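Local structure of putative methylase (3LDU) at residues K65-E70 against K82-S87; E76-T81 against K119-E124; Y143-F148 against I156-T161. The protein binds GTP in its methyltransferase domain and probably methylates guanine bases of ribosomal RNA. One frame throughout, in Å; residues are numbered along the deposited sequence.

Interaction 1: K65-E70 against K82-S87; sequences KIAEFE and KRINWS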
loop_
_atom_site.group_PDB
_atom_site.type_symbol
_atom_site.label_atom_id
_atom_site.label_comp_id
_atom_site.label_asym_id
_atom_site.label_seq_id
_atom_site.Cartn_x
_atom_site.Cartn_y
_atom_site.Cartn_z
ATOM N N LYS A 65 4.207 16.533 5.906
ATOM C CA LYS A 65 4.481 17.639 4.997
ATOM C C LYS A 65 5.065 18.812 5.775
ATOM O O LYS A 65 4.504 19.227 6.794
ATOM C CB LYS A 65 3.215 18.092 4.302
ATOM C CG LYS A 65 3.464 19.031 3.136
ATOM C CD LYS A 65 2.150 19.415 2.483
ATOM C CE LYS A 65 2.361 20.405 1.351
ATOM N NZ LYS A 65 1.080 20.705 0.657
ATOM N N ILE A 66 6.194 19.329 5.295
ATOM C CA ILE A 66 6.855 20.476 5.941
ATOM C C ILE A 66 6.589 21.777 5.196
ATOM O O ILE A 66 6.293 22.819 5.800
ATOM C CB ILE A 66 8.393 20.258 6.035
ATOM C CG1 ILE A 66 8.704 18.951 6.760
ATOM C CG2 ILE A 66 9.062 21.432 6.769
ATOM C CD1 ILE A 66 8.149 18.890 8.170
ATOM N N ALA A 67 6.710 21.737 3.881
ATOM C CA ALA A 67 6.632 22.972 3.106
ATOM C C ALA A 67 6.284 22.684 1.661
ATOM O O ALA A 67 6.570 21.606 1.149
ATOM C CB ALA A 67 7.949 23.715 3.179
ATOM N N GLU A 68 5.669 23.663 1.009
ATOM C CA GLU A 68 5.460 23.604 -0.429
ATOM C C GLU A 68 5.674 25.001 -0.993
ATOM O O GLU A 68 5.173 25.984 -0.447
ATOM C CB GLU A 68 4.062 23.071 -0.766
ATOM C CG GLU A 68 3.725 23.121 -2.246
ATOM C CD GLU A 68 2.426 22.402 -2.577
ATOM O OE1 GLU A 68 2.195 22.110 -3.771
ATOM O OE2 GLU A 68 1.641 22.124 -1.644
ATOM N N PHE A 69 6.457 25.092 -2.062
ATOM C CA PHE A 69 6.765 26.376 -2.676
ATOM C C PHE A 69 7.238 26.154 -4.099
ATOM O O PHE A 69 7.612 25.048 -4.471
ATOM C CB PHE A 69 7.848 27.115 -1.884
ATOM C CG PHE A 69 9.086 26.284 -1.616
ATOM C CD1 PHE A 69 10.052 26.111 -2.599
ATOM C CD2 PHE A 69 9.286 25.686 -0.379
ATOM C CE1 PHE A 69 11.198 25.343 -2.352
ATOM C CE2 PHE A 69 10.423 24.928 -0.126
ATOM C CZ PHE A 69 11.379 24.756 -1.112
ATOM N N GLU A 70 7.229 27.215 -4.893
ATOM C CA GLU A 70 7.762 27.140 -6.240
ATOM C C GLU A 70 9.275 27.335 -6.209
ATOM O O GLU A 70 9.786 28.142 -5.443
ATOM C CB GLU A 70 7.111 28.211 -7.111
ATOM C CG GLU A 70 7.560 28.176 -8.548
ATOM C CD GLU A 70 6.768 29.125 -9.401
ATOM O OE1 GLU A 70 7.321 30.182 -9.776
ATOM O OE2 GLU A 70 5.589 28.820 -9.675
ATOM N N LYS A 82 16.052 27.005 3.126
ATOM C CA LYS A 82 16.802 27.545 4.252
ATOM C C LYS A 82 15.922 28.367 5.198
ATOM O O LYS A 82 16.127 28.346 6.416
ATOM C CB LYS A 82 17.978 28.395 3.759
ATOM C CG LYS A 82 18.818 28.969 4.903
ATOM C CD LYS A 82 20.033 29.728 4.405
ATOM C CE LYS A 82 20.745 30.407 5.579
ATOM N NZ LYS A 82 21.942 31.178 5.155
ATOM N N ARG A 83 14.942 29.080 4.644
ATOM C CA ARG A 83 14.097 29.955 5.457
ATOM C C ARG A 83 13.113 29.193 6.339
ATOM O O ARG A 83 12.557 29.754 7.274
ATOM C CB ARG A 83 13.360 30.990 4.597
ATOM C CG ARG A 83 12.557 30.420 3.428
ATOM C CD ARG A 83 11.237 29.770 3.852
ATOM N NE ARG A 83 10.426 29.390 2.692
ATOM C CZ ARG A 83 9.322 28.650 2.750
ATOM N NH1 ARG A 83 8.884 28.190 3.914
ATOM N NH2 ARG A 83 8.654 28.367 1.639
ATOM N N ILE A 84 12.882 27.921 6.031
ATOM C CA ILE A 84 12.054 27.075 6.884
ATOM C C ILE A 84 12.733 26.962 8.245
ATOM O O ILE A 84 13.960 26.910 8.318
ATOM C CB ILE A 84 11.897 25.677 6.268
ATOM C CG1 ILE A 84 11.150 25.776 4.939
ATOM C CG2 ILE A 84 11.192 24.716 7.238
ATOM C CD1 ILE A 84 11.218 24.506 4.126
ATOM N N ASN A 85 11.948 26.948 9.323
ATOM C CA ASN A 85 12.518 26.789 10.654
ATOM C C ASN A 85 12.726 25.316 10.942
ATOM O O ASN A 85 11.877 24.663 11.553
ATOM C CB ASN A 85 11.632 27.421 11.729
ATOM C CG ASN A 85 12.257 27.348 13.121
ATOM O OD1 ASN A 85 11.582 27.547 14.131
ATOM N ND2 ASN A 85 13.554 27.065 13.174
ATOM N N TRP A 86 13.854 24.785 10.482
ATOM C CA TRP A 86 14.085 23.352 10.579
ATOM C C TRP A 86 14.240 22.830 12.006
ATOM O O TRP A 86 13.935 21.668 12.272
ATOM C CB TRP A 86 15.248 22.923 9.680
ATOM C CG TRP A 86 14.813 22.842 8.253
ATOM C CD1 TRP A 86 15.048 23.756 7.257
ATOM C CD2 TRP A 86 14.016 21.806 7.667
ATOM N NE1 TRP A 86 14.454 23.333 6.083
ATOM C CE2 TRP A 86 13.815 22.146 6.316
ATOM C CE3 TRP A 86 13.458 20.625 8.162
ATOM C CZ2 TRP A 86 13.087 21.334 5.445
ATOM C CZ3 TRP A 86 12.732 19.817 7.286
ATOM C CH2 TRP A 86 12.549 20.184 5.952
ATOM N N SER A 87 14.710 23.678 12.920
ATOM C CA SER A 87 14.861 23.268 14.316
ATOM C C SER A 87 13.530 22.862 14.961
ATOM O O SER A 87 13.514 22.143 15.961
ATOM C CB SER A 87 15.517 24.382 15.138
ATOM O OG SER A 87 14.682 25.524 15.189
#
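A classic beta bulge opens this contact: I66 and A67, consecutive residues of strand 63-70, both face I156 of the neighbouring strand, and both turn their side chains toward the loop 82-87 that follows helix 74-82. I66 can be followed outward. Its CB lies 4.2 Å from CH2 of W86; CG1, beside the backbone N, passes near CH2 and CZ3 of the same indole; CG2, anti to the backbone N, makes the closest approach, 3.8 Å to W86 CH2. From there CG2 forms an off-centre CH-pi contact with the six-membered ring, 4.2 Å from its centroid, and also touches I84 CG2. That methyl of I84 in turn sits over one face of the W86 ring, displaced toward the rim, while W86 NE1 is held by the backbone O of T81. Packing thus carries the join between sheet and loop. Farther along the strand, F69 takes the crowded first torsion (chi1 52°), its CG between N and carbonyl carbon, and slides past R83, with ring and guanidinium planes 63° apart and NH2 of R83 3.4 Å from CD2 of F69. The tightest carbon contact joins A67 CB to I84 CD1, at 3.5 Å.

Interaction 2: E76-T81 against K119-E124; sequences ELFENT and KKAIVE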
loop_
_atom_site.group_PDB
_atom_site.type_symbol
_atom_site.label_atom_id
_atom_site.label_comp_id
_atom_site.label_asym_id
_atom_site.label_seq_id
_atom_site.Cartn_x
_atom_site.Cartn_y
_atom_site.Cartn_z
ATOM N N GLU A 76 16.739 29.589 -5.816
ATOM C CA GLU A 76 15.402 29.701 -5.246
ATOM C C GLU A 76 15.088 28.505 -4.333
ATOM O O GLU A 76 14.512 28.671 -3.261
ATOM C CB GLU A 76 14.353 29.853 -6.353
ATOM C CG GLU A 76 12.972 30.233 -5.844
ATOM C CD GLU A 76 11.971 30.519 -6.960
ATOM O OE1 GLU A 76 10.912 31.120 -6.656
ATOM O OE2 GLU A 76 12.235 30.147 -8.130
ATOM N N LEU A 77 15.460 27.302 -4.772
ATOM C CA LEU A 77 15.300 26.095 -3.949
ATOM C C LEU A 77 16.052 26.248 -2.614
ATOM O O LEU A 77 15.508 25.970 -1.542
ATOM C CB LEU A 77 15.805 24.858 -4.708
ATOM C CG LEU A 77 15.890 23.539 -3.922
ATOM C CD1 LEU A 77 14.496 23.104 -3.503
ATOM C CD2 LEU A 77 16.544 22.429 -4.747
ATOM N N PHE A 78 17.299 26.697 -2.690
ATOM C CA PHE A 78 18.102 26.927 -1.485
ATOM C C PHE A 78 17.484 27.968 -0.548
ATOM O O PHE A 78 17.275 27.706 0.634
ATOM C CB PHE A 78 19.533 27.344 -1.843
ATOM C CG PHE A 78 20.390 27.619 -0.643
ATOM C CD1 PHE A 78 20.914 26.576 0.099
ATOM C CD2 PHE A 78 20.647 28.919 -0.244
ATOM C CE1 PHE A 78 21.695 26.822 1.217
ATOM C CE2 PHE A 78 21.428 29.179 0.876
ATOM C CZ PHE A 78 21.959 28.129 1.605
ATOM N N GLU A 79 17.187 29.150 -1.073
ATOM C CA GLU A 79 16.627 30.208 -0.233
ATOM C C GLU A 79 15.315 29.794 0.437
ATOM O O GLU A 79 15.114 30.050 1.628
ATOM C CB GLU A 79 16.455 31.506 -1.024
ATOM C CG GLU A 79 17.783 32.172 -1.387
ATOM C CD GLU A 79 18.558 32.668 -0.161
ATOM O OE1 GLU A 79 17.911 33.124 0.809
ATOM O OE2 GLU A 79 19.810 32.605 -0.168
ATOM N N ASN A 80 14.427 29.145 -0.311
ATOM C CA ASN A 80 13.150 28.736 0.265
ATOM C C ASN A 80 13.286 27.624 1.297
ATOM O O ASN A 80 12.540 27.577 2.272
ATOM C CB ASN A 80 12.154 28.342 -0.837
ATOM C CG ASN A 80 11.737 29.528 -1.688
ATOM O OD1 ASN A 80 11.826 30.673 -1.246
ATOM N ND2 ASN A 80 11.298 29.267 -2.908
ATOM N N THR A 81 14.243 26.724 1.088
ATOM C CA THR A 81 14.417 25.617 2.009
ATOM C C THR A 81 15.074 26.121 3.293
ATOM O O THR A 81 14.697 25.723 4.402
ATOM C CB THR A 81 15.292 24.521 1.387
ATOM O OG1 THR A 81 14.666 24.036 0.189
ATOM C CG2 THR A 81 15.479 23.363 2.377
ATOM N N LYS A 119 20.072 19.595 1.358
ATOM C CA LYS A 119 20.966 19.281 2.478
ATOM C C LYS A 119 21.674 20.546 2.970
ATOM O O LYS A 119 21.661 20.865 4.159
ATOM C CB LYS A 119 21.996 18.220 2.067
ATOM C CG LYS A 119 22.941 17.805 3.194
ATOM C CD LYS A 119 22.203 17.078 4.310
ATOM C CE LYS A 119 23.162 16.637 5.424
ATOM N NZ LYS A 119 22.536 15.701 6.415
ATOM N N LYS A 120 22.282 21.275 2.046
ATOM C CA LYS A 120 23.018 22.484 2.412
ATOM C C LYS A 120 22.112 23.501 3.113
ATOM O O LYS A 120 22.502 24.104 4.123
ATOM C CB LYS A 120 23.670 23.102 1.170
ATOM C CG LYS A 120 24.546 24.331 1.437
ATOM C CD LYS A 120 25.310 24.687 0.163
ATOM C CE LYS A 120 25.217 26.161 -0.185
ATOM N NZ LYS A 120 25.366 26.382 -1.658
ATOM N N ALA A 121 20.910 23.702 2.574
ATOM C CA ALA A 121 19.951 24.646 3.152
ATOM C C ALA A 121 19.566 24.279 4.580
ATOM O O ALA A 121 19.515 25.141 5.464
ATOM C CB ALA A 121 18.706 24.746 2.278
ATOM N N ILE A 122 19.287 23.001 4.806
ATOM C CA ILE A 122 18.910 22.546 6.139
ATOM C C ILE A 122 20.081 22.685 7.121
ATOM O O ILE A 122 19.892 23.066 8.273
ATOM C CB ILE A 122 18.378 21.096 6.114
ATOM C CG1 ILE A 122 17.129 21.014 5.227
ATOM C CG2 ILE A 122 18.065 20.605 7.532
ATOM C CD1 ILE A 122 16.484 19.606 5.161
ATOM N N VAL A 123 21.287 22.367 6.666
ATOM C CA VAL A 123 22.456 22.530 7.519
ATOM C C VAL A 123 22.578 24.001 7.926
ATOM O O VAL A 123 22.795 24.320 9.107
ATOM C CB VAL A 123 23.743 22.048 6.811
ATOM C CG1 VAL A 123 24.984 22.578 7.518
ATOM C CG2 VAL A 123 23.767 20.524 6.724
ATOM N N GLU A 124 22.420 24.897 6.954
ATOM C CA GLU A 124 22.536 26.334 7.223
ATOM C C GLU A 124 21.461 26.801 8.203
ATOM O O GLU A 124 21.743 27.574 9.126
ATOM C CB GLU A 124 22.428 27.135 5.926
ATOM C CG GLU A 124 23.670 27.107 5.074
ATOM C CD GLU A 124 24.389 28.435 5.104
ATOM O OE1 GLU A 124 25.393 28.549 5.841
ATOM O OE2 GLU A 124 23.935 29.369 4.405
#
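Helices 74-82 and 111-129 pack at a shallow angle, with the F78 ring and the small side chains of T81 and A121 between them. The axes of the short segments 76-81 and 119-124 run in the same general direction, 31° apart, and approach to 8.5 Å, with F78 beside A121 at the crossing.

Apolar packing comes first. F78 holds CG anti to the backbone N (chi1 179°), which sends the ring across to the second helix; its CE1 comes within 3.4 Å of A121 CA, and CD1 rests against the A121 methyl. That methyl is met from the first helix by T81 too, whose CB and CG2 both touch A121 CB at 3.5 Å. T81 CG2 also reaches CG1 of I122, the two side chains crossing obliquely.

Two charged groups meet the ring from different sides. K120, its chain bent at chi3, brings NZ over the face of F78 in a cation-pi contact, 4.9 Å from the centroid and 20° off the normal. E124 OE2 instead lies at the ring edge, in its plane, 3.6 Å from F78 CZ, where the positive rim would suit a carboxylate that also forms a salt bridge with K82.

The hydrogen bonds lie within each helix rather than between them; in the first, T81 OG1 donates to L77 O at 2.7 Å, so this carbonyl, which also accepts from T81 N, is gripped twice.

Within the THUMP region, helices 74-82 and 111-129 lie side by side, L77 and T81 touching F69 of strand 63-70 and I122 touching I98 of strand 98-104.

Interaction 3: Y143-F148 against I156-T161; sequences YPIFVF and ISIDTT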
loop_
_atom_site.group_PDB
_atom_site.type_symbol
_atom_site.label_atom_id
_atom_site.label_comp_id
_atom_site.label_asym_id
_atom_site.label_seq_id
_atom_site.Cartn_x
_atom_site.Cartn_y
_atom_site.Cartn_z
ATOM N N TYR A 143 15.569 11.377 10.689
ATOM C CA TYR A 143 14.417 12.077 10.104
ATOM C C TYR A 143 14.661 12.165 8.600
ATOM O O TYR A 143 15.268 13.130 8.127
ATOM C CB TYR A 143 14.319 13.502 10.691
ATOM C CG TYR A 143 13.970 13.520 12.162
ATOM C CD1 TYR A 143 12.673 13.788 12.587
ATOM C CD2 TYR A 143 14.929 13.236 13.130
ATOM C CE1 TYR A 143 12.351 13.794 13.953
ATOM C CE2 TYR A 143 14.617 13.228 14.480
ATOM C CZ TYR A 143 13.324 13.508 14.884
ATOM O OH TYR A 143 13.012 13.498 16.227
ATOM N N PRO A 144 14.212 11.151 7.835
ATOM C CA PRO A 144 14.585 11.101 6.420
ATOM C C PRO A 144 13.806 12.147 5.644
ATOM O O PRO A 144 12.582 12.188 5.727
ATOM C CB PRO A 144 14.173 9.682 5.986
ATOM C CG PRO A 144 13.937 8.916 7.299
ATOM C CD PRO A 144 13.437 9.970 8.247
ATOM N N ILE A 145 14.511 12.986 4.900
ATOM C CA ILE A 145 13.873 14.085 4.190
ATOM C C ILE A 145 13.573 13.667 2.752
ATOM O O ILE A 145 14.441 13.125 2.062
ATOM C CB ILE A 145 14.778 15.335 4.197
ATOM C CG1 ILE A 145 15.248 15.659 5.627
ATOM C CG2 ILE A 145 14.064 16.529 3.570
ATOM C CD1 ILE A 145 14.129 16.039 6.607
ATOM N N PHE A 146 12.339 13.908 2.317
ATOM C CA PHE A 146 11.924 13.579 0.954
ATOM C C PHE A 146 11.568 14.864 0.207
ATOM O O PHE A 146 10.870 15.727 0.750
ATOM C CB PHE A 146 10.707 12.652 0.985
ATOM C CG PHE A 146 11.040 11.183 1.164
ATOM C CD1 PHE A 146 11.817 10.739 2.236
ATOM C CD2 PHE A 146 10.549 10.240 0.269
ATOM C CE1 PHE A 146 12.099 9.382 2.395
ATOM C CE2 PHE A 146 10.832 8.887 0.433
ATOM C CZ PHE A 146 11.604 8.463 1.493
ATOM N N VAL A 147 12.029 14.992 -1.038
ATOM C CA VAL A 147 11.730 16.174 -1.844
ATOM C C VAL A 147 11.024 15.723 -3.117
ATOM O O VAL A 147 11.471 14.777 -3.766
ATOM C CB VAL A 147 13.007 16.945 -2.238
ATOM C CG1 VAL A 147 12.656 18.233 -2.983
ATOM C CG2 VAL A 147 13.841 17.267 -1.008
ATOM N N PHE A 148 9.919 16.389 -3.446
ATOM C CA PHE A 148 9.121 16.033 -4.618
ATOM C C PHE A 148 8.848 17.314 -5.398
ATOM O O PHE A 148 8.305 18.270 -4.848
ATOM C CB PHE A 148 7.802 15.396 -4.163
ATOM C CG PHE A 148 6.873 15.038 -5.286
ATOM C CD1 PHE A 148 7.039 13.851 -5.985
ATOM C CD2 PHE A 148 5.814 15.874 -5.621
ATOM C CE1 PHE A 148 6.180 13.512 -7.017
ATOM C CE2 PHE A 148 4.948 15.530 -6.652
ATOM C CZ PHE A 148 5.139 14.357 -7.350
ATOM N N ILE A 156 8.444 19.496 0.357
ATOM C CA ILE A 156 9.413 18.845 1.220
ATOM C C ILE A 156 8.672 18.181 2.377
ATOM O O ILE A 156 7.780 18.780 2.987
ATOM C CB ILE A 156 10.491 19.841 1.768
ATOM C CG1 ILE A 156 11.246 20.503 0.617
ATOM C CG2 ILE A 156 11.506 19.110 2.630
ATOM C CD1 ILE A 156 12.261 21.533 1.070
ATOM N N SER A 157 9.030 16.941 2.670
ATOM C CA SER A 157 8.372 16.229 3.740
ATOM C C SER A 157 9.389 15.395 4.495
ATOM O O SER A 157 10.534 15.250 4.060
ATOM C CB SER A 157 7.283 15.311 3.166
ATOM O OG SER A 157 7.866 14.347 2.308
ATOM N N ILE A 158 8.963 14.855 5.632
ATOM C CA ILE A 158 9.784 13.902 6.375
ATOM C C ILE A 158 9.073 12.555 6.384
ATOM O O ILE A 158 7.883 12.473 6.677
ATOM C CB ILE A 158 10.030 14.359 7.833
ATOM C CG1 ILE A 158 10.463 15.839 7.860
ATOM C CG2 ILE A 158 11.049 13.446 8.522
ATOM C CD1 ILE A 158 10.872 16.353 9.231
ATOM N N ASP A 159 9.806 11.504 6.044
ATOM C CA ASP A 159 9.263 10.148 6.064
ATOM C C ASP A 159 9.021 9.698 7.505
ATOM O O ASP A 159 9.951 9.723 8.317
ATOM C CB ASP A 159 10.253 9.210 5.372
ATOM C CG ASP A 159 9.829 7.754 5.447
ATOM O OD1 ASP A 159 8.619 7.504 5.569
ATOM O OD2 ASP A 159 10.707 6.869 5.375
ATOM N N THR A 160 7.791 9.301 7.831
ATOM C CA THR A 160 7.462 8.853 9.190
ATOM C C THR A 160 7.480 7.332 9.288
ATOM O O THR A 160 7.334 6.767 10.376
ATOM C CB THR A 160 6.070 9.347 9.665
ATOM O OG1 THR A 160 5.040 8.633 8.969
ATOM C CG2 THR A 160 5.893 10.839 9.423
ATOM N N THR A 161 7.668 6.679 8.141
ATOM C CA THR A 161 7.457 5.230 8.020
ATOM C C THR A 161 8.728 4.380 8.115
ATOM O O THR A 161 8.829 3.501 8.963
ATOM C CB THR A 161 6.734 4.930 6.698
ATOM O OG1 THR A 161 5.493 5.640 6.684
ATOM C CG2 THR A 161 6.485 3.429 6.565
HETATM O O HOH W 1 8.017 15.302 -0.320
#
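Three backbone hydrogen bonds form the first shell of this antiparallel beta hairpin, built by strands 145-150 and 153-159. F146 and S157 are the hydrogen-bonded pair: F146 N donates to S157 O at 2.8 Å in a nearly straight bond (175°), and S157 N returns to F146 O, lying in its carbonyl plane. The ladder runs on to P144, whose O accepts from D159 N at 2.9 Å, nearly along the C=O axis. Between these rungs I145 with I158, and V147 with I156, make the non-hydrogen-bonded pairs.

Side chains sort by face. On one, I145 CD1 lies 3.9 Å from I158 CG1, the two isoleucines side by side and pointing the same way, while I145 CG2 meets I156 CG2 at 3.8 Å. On the face of F146 and S157, the F146 ring runs alongside the D159 side chain, which lies at the strand end, with CE1 3.5 Å from D159 CB and ring and carboxylate planes 62° apart. S157 OG, in the crowded position between N and carbonyl carbon (chi1 62°), and F146 O share a water, which donates to that carbonyl oxygen.

Farther out, D159 OD1 accepts from T161 N at 2.9 Å, closing an Asx turn as the strand ends, and also forms a salt bridge with R61. These two bonds, with one from G162 N to OD2, would hold the carboxylate in place beside F146.

The hairpin lies inside a larger mixed sheet: strand 63-70 borders 153-159, strand 98-104 borders 145-150, and helix 111-129 packs V114 and V118 against V147.

Overall arrangement
All three interactions belong to one alpha/beta unit, the helices of interaction 2 lying against the sheet to which interaction 3 contributes its hairpin. Interactions 1 and 2 have centres about 9 Å apart and are tied by the K82 NZ to E124 OE2 salt bridge, 2.8 Å long. Interactions 1 and 3, about 12 Å between centres, share the sheet: A67 O receives I156 N at 2.9 Å, and W86 CH2 packs on I156 CG2. Interaction 2 reaches interaction 3 by packing, T81 OG1 lying 3.6 Å from I156 CD1, so I156 touches both other contacts. All lie away from the GTP site in the methyltransferase domain.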